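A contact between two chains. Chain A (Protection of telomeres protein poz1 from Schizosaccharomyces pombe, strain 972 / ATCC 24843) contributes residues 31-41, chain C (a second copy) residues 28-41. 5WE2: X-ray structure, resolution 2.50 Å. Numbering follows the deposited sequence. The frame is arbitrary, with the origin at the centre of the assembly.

Chain A, residues 31-41: SSIVNACLRYL
Chain C, residues 28-41: REESSIVNACLRYL

Two copies of one helix can pack closely when a small residue sits where their axes cross, and the contact between these copies of poz1 is a compact example. Residues 31-41 of both chains are helical, with phi/psi values near -60°/-45° and successive i to i-4 backbone hydrogen bonds; A:Tyr40 N to A:Ala36 O and C:Tyr40 N to C:Ala36 O, for instance, are both 2.9 Å. Ahead of them in chain C, C:Glu29 has phi/psi -69°/-31° and C:Glu30 -95°/-2°. The helices run nearly antiparallel, at 153° between their N-to-C directions (signed crossing angle -153°), and their axes approach to 8.7 Å. The register is reciprocal: A:Ile33 CA lies 5.1 Å from C:Ala36 CA, and A:Ala36 CA 5.0 Å from C:Ile33 CA.

At the centre the two alanines meet, A:Ala36 CB to C:Ala36 CB at 3.6 Å. Because each side chain ends at CB, the backbones can come close enough for an isoleucine to reach past the alanine opposite it. Both isoleucines point toward the partner helix with chi1 t and chi2 p. C:Ile33 CD1 lies 3.7 Å from A:Ala36 CB and 3.7 Å from A:Cys37 SG, and it also touches backbone, 3.5 Å from A:Cys37 N. The reciprocal contacts are slightly looser: A:Ile33 CD1 is 3.9 Å from C:Ala36 CB and 4.0 Å from C:Cys37 SG. Both cysteines have CA-to-CB bonds directed away and chi1 m, yet their sulfurs still line the isoleucine pockets.

One turn beyond each alanine, a tyrosine (chi1 t, chi2 86°) packs against the partner isoleucine, with A:Tyr40 CD1 4.1 Å from C:Ile33 CG2 and C:Tyr40 CD1 4.1 Å from A:Ile33 CG2. Within these stretches A:Tyr40 is covered more than C:Tyr40, its ring also meeting C:Glu29 O at its edge (4.1 Å from A:Tyr40 CD1) and C:Glu30 CG (4.3 Å from A:Tyr40 CE1); the chain A stretch begins at A:Ser31 and so offers C:Tyr40 no equivalent.

Serines, both chi1 t, suit the exposed margin because they are small as well as polar: A:Ser32 OG lies 3.9 Å from C:Ala36 CB, and C:Ser32 OG 3.8 Å from A:Ala36 CB. No direct hydrogen bond joins the stretches. A single water bridges them, donating to A:Ala36 O at 2.9 Å and making a weak hydrogen bond with C:Ser32 OG at 3.2 Å. The 475 Å² buried, both sides summed, is thus held chiefly by apolar packing.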

ATOM      1  N   SER A  31      -1.095   9.121  -6.362  1.00 49.61           N
ATOM      2  CA  SER A  31       0.117   9.586  -5.728  1.00 54.27           C
ATOM      3  C   SER A  31       0.238   9.040  -4.280  1.00 55.04           C
ATOM      4  O   SER A  31       1.285   8.529  -3.877  1.00 49.69           O
ATOM      5  CB  SER A  31       0.130  11.103  -5.762  1.00 50.25           C
ATOM      6  OG  SER A  31       1.447  11.590  -5.723  1.00 62.65           O
ATOM      7  N   SER A  32      -0.860   9.101  -3.535  1.00 50.39           N
ATOM      8  CA  SER A  32      -0.915   8.585  -2.172  1.00 55.64           C
ATOM      9  C   SER A  32      -0.614   7.086  -2.084  1.00 52.13           C
ATOM     10  O   SER A  32       0.281   6.682  -1.330  1.00 56.36           O
ATOM     11  CB  SER A  32      -2.291   8.904  -1.555  1.00 56.63           C
ATOM     12  OG  SER A  32      -2.622   8.033  -0.484  1.00 68.86           O
ATOM     13  N   ILE A  33      -1.332   6.252  -2.835  1.00 55.53           N
ATOM     14  CA  ILE A  33      -1.107   4.806  -2.719  1.00 50.62           C
ATOM     15  C   ILE A  33       0.277   4.409  -3.252  1.00 49.69           C
ATOM     16  O   ILE A  33       0.999   3.651  -2.583  1.00 50.13           O
ATOM     17  CB  ILE A  33      -2.236   3.982  -3.424  1.00 59.25           C
ATOM     18  CG1 ILE A  33      -1.981   2.486  -3.290  1.00 59.01           C
ATOM     19  CG2 ILE A  33      -2.407   4.348  -4.876  1.00 47.36           C
ATOM     20  CD1 ILE A  33      -2.113   1.976  -1.897  1.00 50.50           C
ATOM     21  N   VAL A  34       0.680   4.955  -4.408  1.00 49.57           N
ATOM     22  CA  VAL A  34       2.010   4.678  -4.980  1.00 43.03           C
ATOM     23  C   VAL A  34       3.149   5.089  -4.040  1.00 45.48           C
ATOM     24  O   VAL A  34       4.055   4.294  -3.795  1.00 43.74           O
ATOM     25  CB  VAL A  34       2.214   5.382  -6.368  1.00 54.00           C
ATOM     26  CG1 VAL A  34       3.672   5.302  -6.812  1.00 42.09           C
ATOM     27  CG2 VAL A  34       1.324   4.752  -7.434  1.00 43.77           C
ATOM     28  N   ASN A  35       3.099   6.313  -3.508  1.00 44.46           N
ATOM     29  CA  ASN A  35       4.078   6.749  -2.511  1.00 47.46           C
ATOM     30  C   ASN A  35       4.077   5.916  -1.221  1.00 49.23           C
ATOM     31  O   ASN A  35       5.144   5.552  -0.746  1.00 49.33           O
ATOM     32  CB  ASN A  35       3.876   8.228  -2.163  1.00 52.35           C
ATOM     33  CG  ASN A  35       4.155   9.141  -3.345  1.00 59.35           C
ATOM     34  OD1 ASN A  35       4.746   8.713  -4.327  1.00 64.80           O
ATOM     35  ND2 ASN A  35       3.728  10.394  -3.260  1.00 55.21           N
ATOM     36  N   ALA A  36       2.913   5.604  -0.647  1.00 43.32           N
ATOM     37  CA  ALA A  36       2.902   4.714   0.514  1.00 43.06           C
ATOM     38  C   ALA A  36       3.598   3.371   0.228  1.00 49.75           C
ATOM     39  O   ALA A  36       4.383   2.883   1.067  1.00 54.90           O
ATOM     40  CB  ALA A  36       1.478   4.483   0.993  1.00 48.85           C
ATOM     41  N   CYS A  37       3.340   2.795  -0.952  1.00 42.65           N
ATOM     42  CA  CYS A  37       4.009   1.554  -1.384  1.00 42.72           C
ATOM     43  C   CYS A  37       5.511   1.683  -1.509  1.00 42.74           C
ATOM     44  O   CYS A  37       6.276   0.818  -1.029  1.00 42.76           O
ATOM     45  CB  CYS A  37       3.452   1.078  -2.741  1.00 43.20           C
ATOM     46  SG  CYS A  37       1.751   0.462  -2.627  1.00 51.17           S
ATOM     47  N   LEU A  38       5.929   2.739  -2.201  1.00 40.09           N
ATOM     48  CA  LEU A  38       7.342   2.952  -2.462  1.00 43.55           C
ATOM     49  C   LEU A  38       8.045   3.169  -1.133  1.00 45.41           C
ATOM     50  O   LEU A  38       9.145   2.687  -0.946  1.00 47.92           O
ATOM     51  CB  LEU A  38       7.571   4.140  -3.422  1.00 41.83           C
ATOM     52  CG  LEU A  38       7.179   3.948  -4.895  1.00 46.77           C
ATOM     53  CD1 LEU A  38       7.175   5.289  -5.652  1.00 45.25           C
ATOM     54  CD2 LEU A  38       8.076   2.915  -5.600  1.00 38.73           C
ATOM     55  N   ARG A  39       7.394   3.861  -0.197  1.00 47.32           N
ATOM     56  CA  ARG A  39       7.982   4.086   1.127  1.00 49.08           C
ATOM     57  C   ARG A  39       8.076   2.823   1.951  1.00 44.75           C
ATOM     58  O   ARG A  39       9.109   2.557   2.599  1.00 48.26           O
ATOM     59  CB  ARG A  39       7.209   5.137   1.914  1.00 45.48           C
ATOM     60  CG  ARG A  39       8.130   5.941   2.809  1.00 46.59           C
ATOM     61  CD  ARG A  39       7.404   6.771   3.873  1.00 48.18           C
ATOM     62  NE  ARG A  39       8.371   7.497   4.713  1.00 55.21           N
ATOM     63  CZ  ARG A  39       8.986   6.995   5.784  1.00 56.01           C
ATOM     64  NH1 ARG A  39       8.754   5.748   6.179  1.00 58.98           N
ATOM     65  NH2 ARG A  39       9.852   7.739   6.462  1.00 58.96           N
ATOM     66  N   TYR A  40       7.016   2.033   1.960  1.00 43.01           N
ATOM     67  CA  TYR A  40       7.110   0.770   2.693  1.00 34.63           C
ATOM     68  C   TYR A  40       8.259  -0.069   2.130  1.00 43.65           C
ATOM     69  O   TYR A  40       9.077  -0.562   2.879  1.00 46.74           O
ATOM     70  CB  TYR A  40       5.791   0.006   2.618  1.00 44.85           C
ATOM     71  CG  TYR A  40       5.779  -1.208   3.492  1.00 49.13           C
ATOM     72  CD1 TYR A  40       5.426  -1.110   4.824  1.00 40.93           C
ATOM     73  CD2 TYR A  40       6.132  -2.462   2.993  1.00 52.70           C
ATOM     74  CE1 TYR A  40       5.413  -2.225   5.641  1.00 40.79           C
ATOM     75  CE2 TYR A  40       6.111  -3.585   3.803  1.00 48.73           C
ATOM     76  CZ  TYR A  40       5.754  -3.451   5.134  1.00 50.23           C
ATOM     77  OH  TYR A  40       5.749  -4.542   5.977  1.00 59.94           O
ATOM     78  N   LEU A  41       8.366  -0.219   0.808  1.00 41.24           N
ATOM     79  CA  LEU A  41       9.463  -1.037   0.295  1.00 38.10           C
ATOM     80  C   LEU A  41      10.805  -0.395   0.612  1.00 39.97           C
ATOM     81  O   LEU A  41      11.801  -1.074   0.899  1.00 39.55           O
ATOM     82  CB  LEU A  41       9.331  -1.243  -1.210  1.00 49.54           C
ATOM     83  CG  LEU A  41       8.075  -2.009  -1.576  1.00 49.31           C
ATOM     84  CD1 LEU A  41       7.861  -1.877  -3.038  1.00 46.26           C
ATOM     85  CD2 LEU A  41       8.237  -3.457  -1.146  1.00 49.10           C
TER
ATOM     86  N   ARG C  28       3.109   1.552  13.835  1.00 64.24           N
ATOM     87  CA  ARG C  28       3.427   2.834  13.186  1.00 66.15           C
ATOM     88  C   ARG C  28       3.987   2.676  11.766  1.00 59.46           C
ATOM     89  O   ARG C  28       3.705   3.498  10.900  1.00 62.44           O
ATOM     90  CB  ARG C  28       4.438   3.639  14.032  1.00 72.46           C
ATOM     91  CG  ARG C  28       3.954   4.090  15.433  1.00 88.52           C
ATOM     92  CD  ARG C  28       5.022   3.867  16.538  1.00 97.19           C
ATOM     93  NE  ARG C  28       6.376   3.709  15.989  1.00106.06           N
ATOM     94  CZ  ARG C  28       7.214   2.716  16.299  1.00104.81           C
ATOM     95  NH1 ARG C  28       6.850   1.770  17.159  1.00101.82           N
ATOM     96  NH2 ARG C  28       8.421   2.661  15.733  1.00104.05           N
ATOM     97  N   GLU C  29       4.778   1.631  11.534  1.00 54.50           N
ATOM     98  CA  GLU C  29       5.436   1.424  10.245  1.00 49.95           C
ATOM     99  C   GLU C  29       4.464   1.071   9.104  1.00 55.46           C
ATOM    100  O   GLU C  29       4.718   1.396   7.945  1.00 52.16           O
ATOM    101  CB  GLU C  29       6.497   0.326  10.356  1.00 51.56           C
ATOM    102  CG  GLU C  29       7.532   0.560  11.455  1.00 74.70           C
ATOM    103  CD  GLU C  29       7.144  -0.080  12.798  1.00 79.79           C
ATOM    104  OE1 GLU C  29       5.935  -0.277  13.059  1.00 69.99           O
ATOM    105  OE2 GLU C  29       8.060  -0.391  13.593  1.00 85.36           O
ATOM    106  N   GLU C  30       3.363   0.398   9.430  1.00 52.90           N
ATOM    107  CA  GLU C  30       2.369   0.026   8.427  1.00 53.79           C
ATOM    108  C   GLU C  30       1.226   1.015   8.330  1.00 52.66           C
ATOM    109  O   GLU C  30       0.315   0.824   7.545  1.00 50.89           O
ATOM    110  CB  GLU C  30       1.757  -1.329   8.726  1.00 47.96           C
ATOM    111  CG  GLU C  30       2.720  -2.422   9.051  1.00 56.46           C
ATOM    112  CD  GLU C  30       1.981  -3.602   9.605  1.00 68.86           C
ATOM    113  OE1 GLU C  30       0.941  -3.369  10.279  1.00 72.87           O
ATOM    114  OE2 GLU C  30       2.425  -4.745   9.365  1.00 70.76           O
ATOM    115  N   SER C  31       1.242   2.045   9.155  1.00 48.83           N
ATOM    116  CA  SER C  31       0.067   2.882   9.269  1.00 48.61           C
ATOM    117  C   SER C  31      -0.191   3.643   7.960  1.00 46.07           C
ATOM    118  O   SER C  31      -1.336   3.777   7.510  1.00 47.85           O
ATOM    119  CB  SER C  31       0.219   3.830  10.472  1.00 43.23           C
ATOM    120  OG  SER C  31      -0.620   4.950  10.328  1.00 44.77           O
ATOM    121  N   SER C  32       0.864   4.113   7.316  1.00 46.02           N
ATOM    122  CA  SER C  32       0.675   4.873   6.078  1.00 44.11           C
ATOM    123  C   SER C  32       0.152   3.997   4.917  1.00 44.65           C
ATOM    124  O   SER C  32      -0.723   4.404   4.150  1.00 45.99           O
ATOM    125  CB  SER C  32       1.991   5.544   5.676  1.00 49.15           C
ATOM    126  OG  SER C  32       1.893   6.153   4.380  1.00 64.50           O
ATOM    127  N   ILE C  33       0.708   2.800   4.795  1.00 41.65           N
ATOM    128  CA  ILE C  33       0.339   1.879   3.741  1.00 44.41           C
ATOM    129  C   ILE C  33      -1.084   1.315   3.980  1.00 49.48           C
ATOM    130  O   ILE C  33      -1.906   1.323   3.049  1.00 46.92           O
ATOM    131  CB  ILE C  33       1.403   0.751   3.603  1.00 42.27           C
ATOM    132  CG1 ILE C  33       1.193  -0.059   2.313  1.00 51.65           C
ATOM    133  CG2 ILE C  33       1.429  -0.159   4.828  1.00 44.95           C
ATOM    134  CD1 ILE C  33       1.302   0.754   1.068  1.00 52.21           C
ATOM    135  N   VAL C  34      -1.396   0.881   5.210  1.00 40.56           N
ATOM    136  CA  VAL C  34      -2.765   0.462   5.553  1.00 39.95           C
ATOM    137  C   VAL C  34      -3.751   1.606   5.324  1.00 44.38           C
ATOM    138  O   VAL C  34      -4.862   1.404   4.857  1.00 48.91           O
ATOM    139  CB  VAL C  34      -2.888  -0.022   7.030  1.00 44.71           C
ATOM    140  CG1 VAL C  34      -4.317  -0.207   7.405  1.00 36.77           C
ATOM    141  CG2 VAL C  34      -2.102  -1.321   7.281  1.00 35.66           C
ATOM    142  N   ASN C  35      -3.356   2.828   5.632  1.00 47.28           N
ATOM    143  CA  ASN C  35      -4.278   3.937   5.432  1.00 47.09           C
ATOM    144  C   ASN C  35      -4.510   4.229   3.945  1.00 46.75           C
ATOM    145  O   ASN C  35      -5.635   4.507   3.511  1.00 51.28           O
ATOM    146  CB  ASN C  35      -3.771   5.189   6.179  1.00 43.44           C
ATOM    147  CG  ASN C  35      -4.164   5.176   7.661  1.00 52.47           C
ATOM    148  OD1 ASN C  35      -5.326   5.369   7.998  1.00 58.21           O
ATOM    149  ND2 ASN C  35      -3.204   4.919   8.540  1.00 54.95           N
ATOM    150  N   ALA C  36      -3.445   4.158   3.163  1.00 46.58           N
ATOM    151  CA  ALA C  36      -3.547   4.418   1.737  1.00 48.79           C
ATOM    152  C   ALA C  36      -4.415   3.353   1.072  1.00 51.14           C
ATOM    153  O   ALA C  36      -5.228   3.661   0.191  1.00 54.38           O
ATOM    154  CB  ALA C  36      -2.166   4.461   1.104  1.00 54.44           C
ATOM    155  N   CYS C  37      -4.254   2.108   1.513  1.00 48.66           N
ATOM    156  CA  CYS C  37      -5.076   1.010   1.017  1.00 46.78           C
ATOM    157  C   CYS C  37      -6.546   1.163   1.396  1.00 52.73           C
ATOM    158  O   CYS C  37      -7.434   1.033   0.539  1.00 50.94           O
ATOM    159  CB  CYS C  37      -4.549  -0.327   1.527  1.00 46.34           C
ATOM    160  SG  CYS C  37      -2.997  -0.890   0.706  1.00 47.32           S
ATOM    161  N   LEU C  38      -6.827   1.443   2.664  1.00 47.16           N
ATOM    162  CA  LEU C  38      -8.223   1.638   3.039  1.00 45.48           C
ATOM    163  C   LEU C  38      -8.852   2.795   2.251  1.00 50.09           C
ATOM    164  O   LEU C  38     -10.011   2.714   1.867  1.00 52.35           O
ATOM    165  CB  LEU C  38      -8.367   1.903   4.533  1.00 45.87           C
ATOM    166  CG  LEU C  38      -8.038   0.695   5.396  1.00 48.92           C
ATOM    167  CD1 LEU C  38      -7.998   1.099   6.884  1.00 42.79           C
ATOM    168  CD2 LEU C  38      -9.037  -0.430   5.129  1.00 42.03           C
ATOM    169  N   ARG C  39      -8.090   3.860   2.017  1.00 48.93           N
ATOM    170  CA  ARG C  39      -8.619   5.031   1.318  1.00 54.81           C
ATOM    171  C   ARG C  39      -8.883   4.744  -0.159  1.00 52.87           C
ATOM    172  O   ARG C  39      -9.921   5.125  -0.734  1.00 51.28           O
ATOM    173  CB  ARG C  39      -7.656   6.211   1.447  1.00 54.83           C
ATOM    174  CG  ARG C  39      -8.278   7.500   0.994  1.00 56.01           C
ATOM    175  CD  ARG C  39      -7.428   8.737   1.254  1.00 54.81           C
ATOM    176  NE  ARG C  39      -7.802   9.708   0.236  1.00 73.35           N
ATOM    177  CZ  ARG C  39      -8.873  10.488   0.309  1.00 78.94           C
ATOM    178  NH1 ARG C  39      -9.641  10.445   1.396  1.00 75.71           N
ATOM    179  NH2 ARG C  39      -9.159  11.326  -0.693  1.00 73.76           N
ATOM    180  N   TYR C  40      -7.935   4.060  -0.770  1.00 49.81           N
ATOM    181  CA  TYR C  40      -8.102   3.654  -2.146  1.00 51.15           C
ATOM    182  C   TYR C  40      -9.367   2.804  -2.281  1.00 54.79           C
ATOM    183  O   TYR C  40     -10.232   3.108  -3.100  1.00 57.04           O
ATOM    184  CB  TYR C  40      -6.886   2.884  -2.634  1.00 48.73           C
ATOM    185  CG  TYR C  40      -6.936   2.641  -4.095  1.00 54.00           C
ATOM    186  CD1 TYR C  40      -6.451   3.588  -4.993  1.00 59.03           C
ATOM    187  CD2 TYR C  40      -7.508   1.482  -4.600  1.00 57.65           C
ATOM    188  CE1 TYR C  40      -6.521   3.372  -6.370  1.00 50.67           C
ATOM    189  CE2 TYR C  40      -7.586   1.265  -5.960  1.00 61.39           C
ATOM    190  CZ  TYR C  40      -7.086   2.211  -6.840  1.00 57.22           C
ATOM    191  OH  TYR C  40      -7.168   1.968  -8.198  1.00 74.40           O
ATOM    192  N   LEU C  41      -9.487   1.758  -1.468  1.00 49.94           N
ATOM    193  CA  LEU C  41     -10.674   0.909  -1.519  1.00 47.41           C
ATOM    194  C   LEU C  41     -11.919   1.703  -1.227  1.00 56.33           C
ATOM    195  O   LEU C  41     -12.983   1.428  -1.774  1.00 61.77           O
ATOM    196  CB  LEU C  41     -10.563  -0.252  -0.541  1.00 49.87           C
ATOM    197  CG  LEU C  41      -9.511  -1.271  -0.960  1.00 56.13           C
ATOM    198  CD1 LEU C  41      -9.536  -2.406   0.009  1.00 50.69           C
ATOM    199  CD2 LEU C  41      -9.794  -1.759  -2.387  1.00 56.77           C
TER
HETATM  200  O   HOH W   1       4.297   4.107   3.646  1.00 51.20           O